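Local coordinates for putative alpha-N-acetylgalactosaminidase (Bacillus halodurans C-125, PDB 3CC1), which probably removes alpha-linked N-acetylgalactosamine from glycans, as a glycoside hydrolase with a TIM-barrel catalytic domain and a C-terminal beta sandwich, at residues V129-H141 with Y153-Y165. Numbering follows the deposited sequence.
Sequences VLGSTKTAREIAH and YGVDPTKEGAQSY. With SO4 (sulfate ion), chain D.
Ile-139 and Asp-156 fasten the beta hairpin of strands 140-141 and 152-155, far from the centre of the chain; the second strand leads through turns into helix 162-175. Asp-156 N donates to Ile-139 O (2.9 Å) almost straight along the carbonyl, and His-141 N donates to Gly-154 O, bracketing the non-hydrogen-bonded pair Ala-140 and Val-155.

The Ile-139 side chain lies between this pairing and the helix start. Its CG2 branch lies on the backbone of the turn, 3.3 Å from Glu-160 O and next to Gly-161 C. With CG1 held between the backbone N and carbonyl carbon (chi1 69°), the other branch sends Ile-139 CD1 to Tyr-165 CB, 3.4 Å away. Val-129 CG1 rests against Tyr-165 N and CB, at the edge of the ring, whose hydroxyl bonds to Gly-78 O.

Lys-134 runs over the same turn. Lys-134 CB lies 4.0 Å from Glu-160 O, CG closes to 3.4 Å, and CD, past a bend at chi2 (-69°), still borders that oxygen. The Lys-134 and Glu-160 side chains cross at about a right angle, with Lys-134 CE 3.6 Å from Glu-160 OE1. Lys-134 NZ stops 4.0 Å from Glu-160 OE1, too far for a salt bridge, though the opposite charges probably attract. An alanine here would strip the methylenes from Glu-160 O and is likely to leave the carboxylate without its nearby positive charge.

Gly-161, the N-cap, has a positive phi, and a CB would collide with Lys-134, Ser-132 and Ile-139. At this helix start a sulfate ion, likely a crystallisation additive, takes Gly-161 N on O2, while its O4 accepts from both Ser-164 N and Ser-164 OG, the latter at 2.6 Å.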
ATOM      1  N   VAL A 129     -31.789  -3.103  37.932  1.00 23.90           N
ATOM      2  CA  VAL A 129     -30.943  -1.955  37.734  1.00 23.52           C
ATOM      3  C   VAL A 129     -31.152  -0.969  38.880  1.00 24.68           C
ATOM      4  O   VAL A 129     -32.246  -0.470  39.132  1.00 24.60           O
ATOM      5  CB  VAL A 129     -31.168  -1.297  36.340  1.00 23.39           C
ATOM      6  CG1 VAL A 129     -30.332  -0.010  36.217  1.00 21.42           C
ATOM      7  CG2 VAL A 129     -30.856  -2.298  35.202  1.00 21.15           C
ATOM      8  N   LEU A 130     -30.070  -0.700  39.583  1.00 26.21           N
ATOM      9  CA  LEU A 130     -30.106   0.156  40.764  1.00 27.72           C
ATOM     10  C   LEU A 130     -30.530   1.573  40.399  1.00 29.41           C
ATOM     11  O   LEU A 130     -30.007   2.168  39.474  1.00 30.95           O
ATOM     12  CB  LEU A 130     -28.730   0.164  41.430  1.00 27.36           C
ATOM     13  CG  LEU A 130     -28.561   0.807  42.787  1.00 28.05           C
ATOM     14  CD1 LEU A 130     -29.482   0.139  43.858  1.00 25.55           C
ATOM     15  CD2 LEU A 130     -27.085   0.716  43.158  1.00 28.58           C
ATOM     16  N   GLY A 131     -31.508   2.107  41.109  1.00 31.81           N
ATOM     17  CA  GLY A 131     -31.952   3.477  40.849  1.00 32.52           C
ATOM     18  C   GLY A 131     -32.859   3.567  39.648  1.00 33.32           C
ATOM     19  O   GLY A 131     -33.098   4.655  39.068  1.00 35.29           O
ATOM     20  N   SER A 132     -33.384   2.429  39.254  1.00 32.30           N
ATOM     21  CA  SER A 132     -34.250   2.396  38.101  1.00 31.64           C
ATOM     22  C   SER A 132     -35.506   1.652  38.474  1.00 30.44           C
ATOM     23  O   SER A 132     -35.656   1.216  39.591  1.00 30.88           O
ATOM     24  CB  SER A 132     -33.543   1.664  36.954  1.00 31.68           C
ATOM     25  OG  SER A 132     -34.350   1.616  35.814  1.00 31.58           O
ATOM     26  N   THR A 133     -36.375   1.458  37.508  1.00 29.07           N
ATOM     27  CA  THR A 133     -37.492   0.574  37.680  1.00 28.65           C
ATOM     28  C   THR A 133     -37.366  -0.606  36.723  1.00 27.56           C
ATOM     29  O   THR A 133     -38.321  -1.318  36.449  1.00 27.92           O
ATOM     30  CB  THR A 133     -38.815   1.334  37.441  1.00 28.78           C
ATOM     31  OG1 THR A 133     -38.892   1.749  36.069  1.00 30.67           O
ATOM     32  CG2 THR A 133     -38.888   2.574  38.367  1.00 29.66           C
ATOM     33  N   LYS A 134     -36.170  -0.831  36.213  1.00 26.66           N
ATOM     34  CA  LYS A 134     -36.011  -1.820  35.157  1.00 25.91           C
ATOM     35  C   LYS A 134     -35.017  -2.889  35.557  1.00 24.87           C
ATOM     36  O   LYS A 134     -34.334  -2.767  36.543  1.00 24.27           O
ATOM     37  CB  LYS A 134     -35.551  -1.115  33.862  1.00 26.03           C
ATOM     38  CG  LYS A 134     -36.496   0.024  33.433  1.00 28.49           C
ATOM     39  CD  LYS A 134     -37.825  -0.511  32.959  1.00 29.73           C
ATOM     40  CE  LYS A 134     -38.751   0.610  32.541  1.00 33.30           C
ATOM     41  NZ  LYS A 134     -40.080   0.059  32.183  1.00 34.19           N
ATOM     42  N   THR A 135     -34.945  -3.928  34.744  1.00 24.84           N
ATOM     43  CA  THR A 135     -34.001  -5.007  34.927  1.00 24.68           C
ATOM     44  C   THR A 135     -33.054  -5.147  33.747  1.00 24.34           C
ATOM     45  O   THR A 135     -33.257  -4.559  32.693  1.00 23.45           O
ATOM     46  CB  THR A 135     -34.708  -6.341  35.019  1.00 25.33           C
ATOM     47  OG1 THR A 135     -35.371  -6.609  33.765  1.00 26.41           O
ATOM     48  CG2 THR A 135     -35.717  -6.355  36.156  1.00 26.85           C
ATOM     49  N   ALA A 136     -32.048  -5.996  33.931  1.00 23.21           N
ATOM     50  CA  ALA A 136     -31.019  -6.191  32.937  1.00 23.64           C
ATOM     51  C   ALA A 136     -31.607  -6.585  31.600  1.00 23.14           C
ATOM     52  O   ALA A 136     -31.164  -6.114  30.557  1.00 23.36           O
ATOM     53  CB  ALA A 136     -29.972  -7.244  33.396  1.00 22.32           C
ATOM     54  N   ARG A 137     -32.603  -7.449  31.616  1.00 24.03           N
ATOM     55  CA  ARG A 137     -33.196  -7.910  30.366  1.00 25.23           C
ATOM     56  C   ARG A 137     -33.893  -6.797  29.631  1.00 25.78           C
ATOM     57  O   ARG A 137     -34.045  -6.856  28.411  1.00 27.45           O
ATOM     58  CB  ARG A 137     -34.176  -9.049  30.594  1.00 25.43           C
ATOM     59  CG  ARG A 137     -33.486 -10.291  31.081  1.00 28.89           C
ATOM     60  CD  ARG A 137     -34.459 -11.443  31.279  1.00 32.27           C
ATOM     61  NE  ARG A 137     -33.713 -12.606  31.737  1.00 35.71           N
ATOM     62  CZ  ARG A 137     -34.227 -13.815  31.855  1.00 39.72           C
ATOM     63  NH1 ARG A 137     -35.499 -14.017  31.543  1.00 40.86           N
ATOM     64  NH2 ARG A 137     -33.473 -14.821  32.264  1.00 40.54           N
ATOM     65  N   GLU A 138     -34.319  -5.783  30.364  1.00 24.90           N
ATOM     66  CA  GLU A 138     -35.086  -4.695  29.768  1.00 24.92           C
ATOM     67  C   GLU A 138     -34.212  -3.611  29.164  1.00 24.44           C
ATOM     68  O   GLU A 138     -34.712  -2.738  28.471  1.00 24.18           O
ATOM     69  CB  GLU A 138     -36.024  -4.085  30.798  1.00 24.56           C
ATOM     70  CG  GLU A 138     -37.068  -5.071  31.236  1.00 25.15           C
ATOM     71  CD  GLU A 138     -37.981  -4.551  32.356  1.00 27.55           C
ATOM     72  OE1 GLU A 138     -37.506  -4.054  33.389  1.00 27.38           O
ATOM     73  OE2 GLU A 138     -39.203  -4.665  32.186  1.00 32.40           O
ATOM     74  N   ILE A 139     -32.915  -3.676  29.444  1.00 24.29           N
ATOM     75  CA  ILE A 139     -31.983  -2.670  28.969  1.00 24.15           C
ATOM     76  C   ILE A 139     -30.885  -3.246  28.079  1.00 24.71           C
ATOM     77  O   ILE A 139     -30.217  -2.484  27.412  1.00 26.57           O
ATOM     78  CB  ILE A 139     -31.373  -1.797  30.115  1.00 23.95           C
ATOM     79  CG1 ILE A 139     -30.414  -2.603  31.012  1.00 24.66           C
ATOM     80  CG2 ILE A 139     -32.486  -1.128  30.929  1.00 23.36           C
ATOM     81  CD1 ILE A 139     -29.346  -1.700  31.829  1.00 25.17           C
ATOM     82  N   ALA A 140     -30.704  -4.567  28.052  1.00 24.85           N
ATOM     83  CA  ALA A 140     -29.630  -5.185  27.280  1.00 26.08           C
ATOM     84  C   ALA A 140     -29.979  -5.226  25.805  1.00 27.11           C
ATOM     85  O   ALA A 140     -31.138  -5.269  25.388  1.00 29.20           O
ATOM     86  CB  ALA A 140     -29.281  -6.616  27.786  1.00 24.63           C
ATOM     87  N   HIS A 141     -28.942  -5.149  25.015  1.00 28.09           N
ATOM     88  CA  HIS A 141     -29.044  -5.276  23.586  1.00 28.70           C
ATOM     89  C   HIS A 141     -28.294  -6.556  23.238  1.00 27.78           C
ATOM     90  O   HIS A 141     -27.104  -6.524  23.025  1.00 26.09           O
ATOM     91  CB  HIS A 141     -28.364  -4.070  22.967  1.00 29.85           C
ATOM     92  CG  HIS A 141     -28.757  -3.829  21.553  1.00 36.70           C
ATOM     93  ND1 HIS A 141     -28.094  -2.928  20.744  1.00 42.68           N
ATOM     94  CD2 HIS A 141     -29.731  -4.391  20.791  1.00 41.34           C
ATOM     95  CE1 HIS A 141     -28.645  -2.949  19.538  1.00 45.66           C
ATOM     96  NE2 HIS A 141     -29.638  -3.829  19.539  1.00 45.41           N
ATOM     97  N   TYR A 153     -23.109  -8.171  27.241  1.00 21.81           N
ATOM     98  CA  TYR A 153     -23.937  -7.698  26.134  1.00 22.63           C
ATOM     99  C   TYR A 153     -23.861  -6.170  26.174  1.00 23.44           C
ATOM    100  O   TYR A 153     -23.596  -5.573  27.219  1.00 23.05           O
ATOM    101  CB  TYR A 153     -25.405  -8.098  26.295  1.00 22.70           C
ATOM    102  CG  TYR A 153     -25.683  -9.576  26.104  1.00 25.13           C
ATOM    103  CD1 TYR A 153     -25.382 -10.206  24.911  1.00 24.07           C
ATOM    104  CD2 TYR A 153     -26.285 -10.325  27.110  1.00 25.26           C
ATOM    105  CE1 TYR A 153     -25.679 -11.552  24.731  1.00 27.85           C
ATOM    106  CE2 TYR A 153     -26.576 -11.662  26.942  1.00 26.26           C
ATOM    107  CZ  TYR A 153     -26.276 -12.267  25.758  1.00 28.16           C
ATOM    108  OH  TYR A 153     -26.538 -13.608  25.599  1.00 29.14           O
ATOM    109  N   GLY A 154     -24.062  -5.558  25.017  1.00 23.43           N
ATOM    110  CA  GLY A 154     -24.314  -4.148  24.944  1.00 23.47           C
ATOM    111  C   GLY A 154     -25.519  -3.703  25.741  1.00 23.88           C
ATOM    112  O   GLY A 154     -26.485  -4.433  25.926  1.00 24.27           O
ATOM    113  N   VAL A 155     -25.432  -2.468  26.209  1.00 24.50           N
ATOM    114  CA  VAL A 155     -26.553  -1.770  26.788  1.00 24.61           C
ATOM    115  C   VAL A 155     -27.199  -0.945  25.672  1.00 25.21           C
ATOM    116  O   VAL A 155     -26.524  -0.233  24.915  1.00 25.60           O
ATOM    117  CB  VAL A 155     -26.113  -0.884  27.962  1.00 24.60           C
ATOM    118  CG1 VAL A 155     -27.252   0.016  28.431  1.00 23.50           C
ATOM    119  CG2 VAL A 155     -25.600  -1.746  29.120  1.00 23.47           C
ATOM    120  N   ASP A 156     -28.506  -1.070  25.557  1.00 25.90           N
ATOM    121  CA  ASP A 156     -29.273  -0.385  24.534  1.00 26.41           C
ATOM    122  C   ASP A 156     -29.626   1.049  24.965  1.00 27.17           C
ATOM    123  O   ASP A 156     -30.470   1.264  25.831  1.00 25.93           O
ATOM    124  CB  ASP A 156     -30.534  -1.180  24.269  1.00 26.78           C
ATOM    125  CG  ASP A 156     -31.370  -0.620  23.137  1.00 28.55           C
ATOM    126  OD1 ASP A 156     -31.220   0.565  22.720  1.00 28.60           O
ATOM    127  OD2 ASP A 156     -32.217  -1.407  22.681  1.00 32.10           O
ATOM    128  N   PRO A 157     -28.994   2.038  24.331  1.00 28.25           N
ATOM    129  CA  PRO A 157     -29.153   3.408  24.774  1.00 29.41           C
ATOM    130  C   PRO A 157     -30.532   3.965  24.491  1.00 29.46           C
ATOM    131  O   PRO A 157     -30.813   5.081  24.910  1.00 30.18           O
ATOM    132  CB  PRO A 157     -28.102   4.177  23.970  1.00 29.98           C
ATOM    133  CG  PRO A 157     -27.683   3.281  22.888  1.00 30.57           C
ATOM    134  CD  PRO A 157     -27.946   1.894  23.312  1.00 29.21           C
ATOM    135  N   THR A 158     -31.384   3.198  23.811  1.00 29.23           N
ATOM    136  CA  THR A 158     -32.735   3.683  23.517  1.00 29.37           C
ATOM    137  C   THR A 158     -33.685   3.313  24.636  1.00 29.32           C
ATOM    138  O   THR A 158     -34.819   3.716  24.608  1.00 28.67           O
ATOM    139  CB  THR A 158     -33.324   3.141  22.194  1.00 29.39           C
ATOM    140  OG1 THR A 158     -33.569   1.731  22.298  1.00 29.85           O
ATOM    141  CG2 THR A 158     -32.386   3.419  20.999  1.00 29.86           C
ATOM    142  N   LYS A 159     -33.195   2.583  25.639  1.00 28.79           N
ATOM    143  CA  LYS A 159     -34.058   2.020  26.669  1.00 28.63           C
ATOM    144  C   LYS A 159     -34.029   2.771  27.972  1.00 28.20           C
ATOM    145  O   LYS A 159     -32.992   3.189  28.463  1.00 28.01           O
ATOM    146  CB  LYS A 159     -33.683   0.587  26.975  1.00 28.89           C
ATOM    147  CG  LYS A 159     -33.841  -0.343  25.834  1.00 30.39           C
ATOM    148  CD  LYS A 159     -35.276  -0.553  25.484  1.00 33.44           C
ATOM    149  CE  LYS A 159     -35.385  -1.746  24.592  1.00 36.52           C
ATOM    150  NZ  LYS A 159     -36.631  -1.717  23.785  1.00 41.16           N
ATOM    151  N   GLU A 160     -35.208   2.908  28.547  1.00 27.60           N
ATOM    152  CA  GLU A 160     -35.327   3.414  29.887  1.00 27.54           C
ATOM    153  C   GLU A 160     -34.607   2.482  30.816  1.00 25.90           C
ATOM    154  O   GLU A 160     -34.787   1.247  30.752  1.00 25.12           O
ATOM    155  CB  GLU A 160     -36.798   3.559  30.302  1.00 28.15           C
ATOM    156  CG  GLU A 160     -36.953   3.903  31.738  1.00 30.57           C
ATOM    157  CD  GLU A 160     -38.389   4.302  32.092  1.00 36.62           C
ATOM    158  OE1 GLU A 160     -39.354   3.929  31.374  1.00 37.48           O
ATOM    159  OE2 GLU A 160     -38.540   5.003  33.115  1.00 42.12           O
ATOM    160  N   GLY A 161     -33.760   3.086  31.644  1.00 25.38           N
ATOM    161  CA  GLY A 161     -32.945   2.358  32.633  1.00 24.76           C
ATOM    162  C   GLY A 161     -31.502   2.124  32.243  1.00 25.36           C
ATOM    163  O   GLY A 161     -30.682   1.705  33.070  1.00 24.91           O
ATOM    164  N   ALA A 162     -31.174   2.396  30.975  1.00 25.07           N
ATOM    165  CA  ALA A 162     -29.821   2.177  30.466  1.00 24.11           C
ATOM    166  C   ALA A 162     -28.818   3.139  31.124  1.00 24.30           C
ATOM    167  O   ALA A 162     -27.705   2.734  31.551  1.00 23.00           O
ATOM    168  CB  ALA A 162     -29.795   2.325  28.924  1.00 23.95           C
ATOM    169  N   GLN A 163     -29.193   4.417  31.187  1.00 23.60           N
ATOM    170  CA  GLN A 163     -28.335   5.436  31.775  1.00 23.34           C
ATOM    171  C   GLN A 163     -28.162   5.129  33.261  1.00 23.36           C
ATOM    172  O   GLN A 163     -27.089   5.311  33.835  1.00 23.23           O
ATOM    173  CB  GLN A 163     -28.934   6.842  31.597  1.00 24.50           C
ATOM    174  CG  GLN A 163     -28.036   7.925  32.176  1.00 25.03           C
ATOM    175  CD  GLN A 163     -26.729   8.024  31.439  1.00 25.62           C
ATOM    176  OE1 GLN A 163     -26.711   8.343  30.243  1.00 27.44           O
ATOM    177  NE2 GLN A 163     -25.623   7.768  32.133  1.00 26.02           N
ATOM    178  N   SER A 164     -29.229   4.627  33.875  1.00 23.36           N
ATOM    179  CA  SER A 164     -29.207   4.297  35.308  1.00 23.36           C
ATOM    180  C   SER A 164     -28.188   3.215  35.602  1.00 22.54           C
ATOM    181  O   SER A 164     -27.455   3.277  36.602  1.00 22.28           O
ATOM    182  CB  SER A 164     -30.579   3.843  35.810  1.00 23.96           C
ATOM    183  OG  SER A 164     -31.494   4.920  35.806  1.00 25.73           O
ATOM    184  N   TYR A 165     -28.140   2.221  34.728  1.00 21.87           N
ATOM    185  CA  TYR A 165     -27.132   1.167  34.852  1.00 21.28           C
ATOM    186  C   TYR A 165     -25.723   1.719  34.852  1.00 21.45           C
ATOM    187  O   TYR A 165     -24.932   1.429  35.746  1.00 20.52           O
ATOM    188  CB  TYR A 165     -27.282   0.104  33.763  1.00 21.76           C
ATOM    189  CG  TYR A 165     -26.283  -0.975  33.972  1.00 19.77           C
ATOM    190  CD1 TYR A 165     -26.369  -1.808  35.078  1.00 20.90           C
ATOM    191  CD2 TYR A 165     -25.181  -1.096  33.157  1.00 20.15           C
ATOM    192  CE1 TYR A 165     -25.392  -2.773  35.342  1.00 21.40           C
ATOM    193  CE2 TYR A 165     -24.218  -2.078  33.392  1.00 19.40           C
ATOM    194  CZ  TYR A 165     -24.304  -2.901  34.486  1.00 22.36           C
ATOM    195  OH  TYR A 165     -23.327  -3.893  34.702  1.00 24.92           O
TER
HETATM  196  S   SO4 D 434     -32.864   6.357  32.807  1.00 39.38           S
HETATM  197  O1  SO4 D 434     -32.189   7.648  32.728  1.00 37.90           O
HETATM  198  O2  SO4 D 434     -33.438   5.910  31.546  1.00 37.95           O
HETATM  199  O3  SO4 D 434     -33.960   6.446  33.747  1.00 42.25           O
HETATM  200  O4  SO4 D 434     -31.962   5.318  33.312  1.00 40.22           O
HETATM  201  O   HOH W   1     -28.290   4.281  39.184  1.00 32.60           O
HETATM  202  O   HOH W   2     -34.792   4.694  35.273  1.00 40.43           O
HETATM  203  O   HOH W   3     -37.177   3.869  35.314  1.00 49.09           O
HETATM  204  O   HOH W   4     -36.117  -0.576  29.510  1.00 30.50           O
HETATM  205  O   HOH W   5     -32.543  -4.015  23.076  1.00 44.22           O
HETATM  206  O   HOH W   6     -25.515  -1.542  22.551  1.00 35.77           O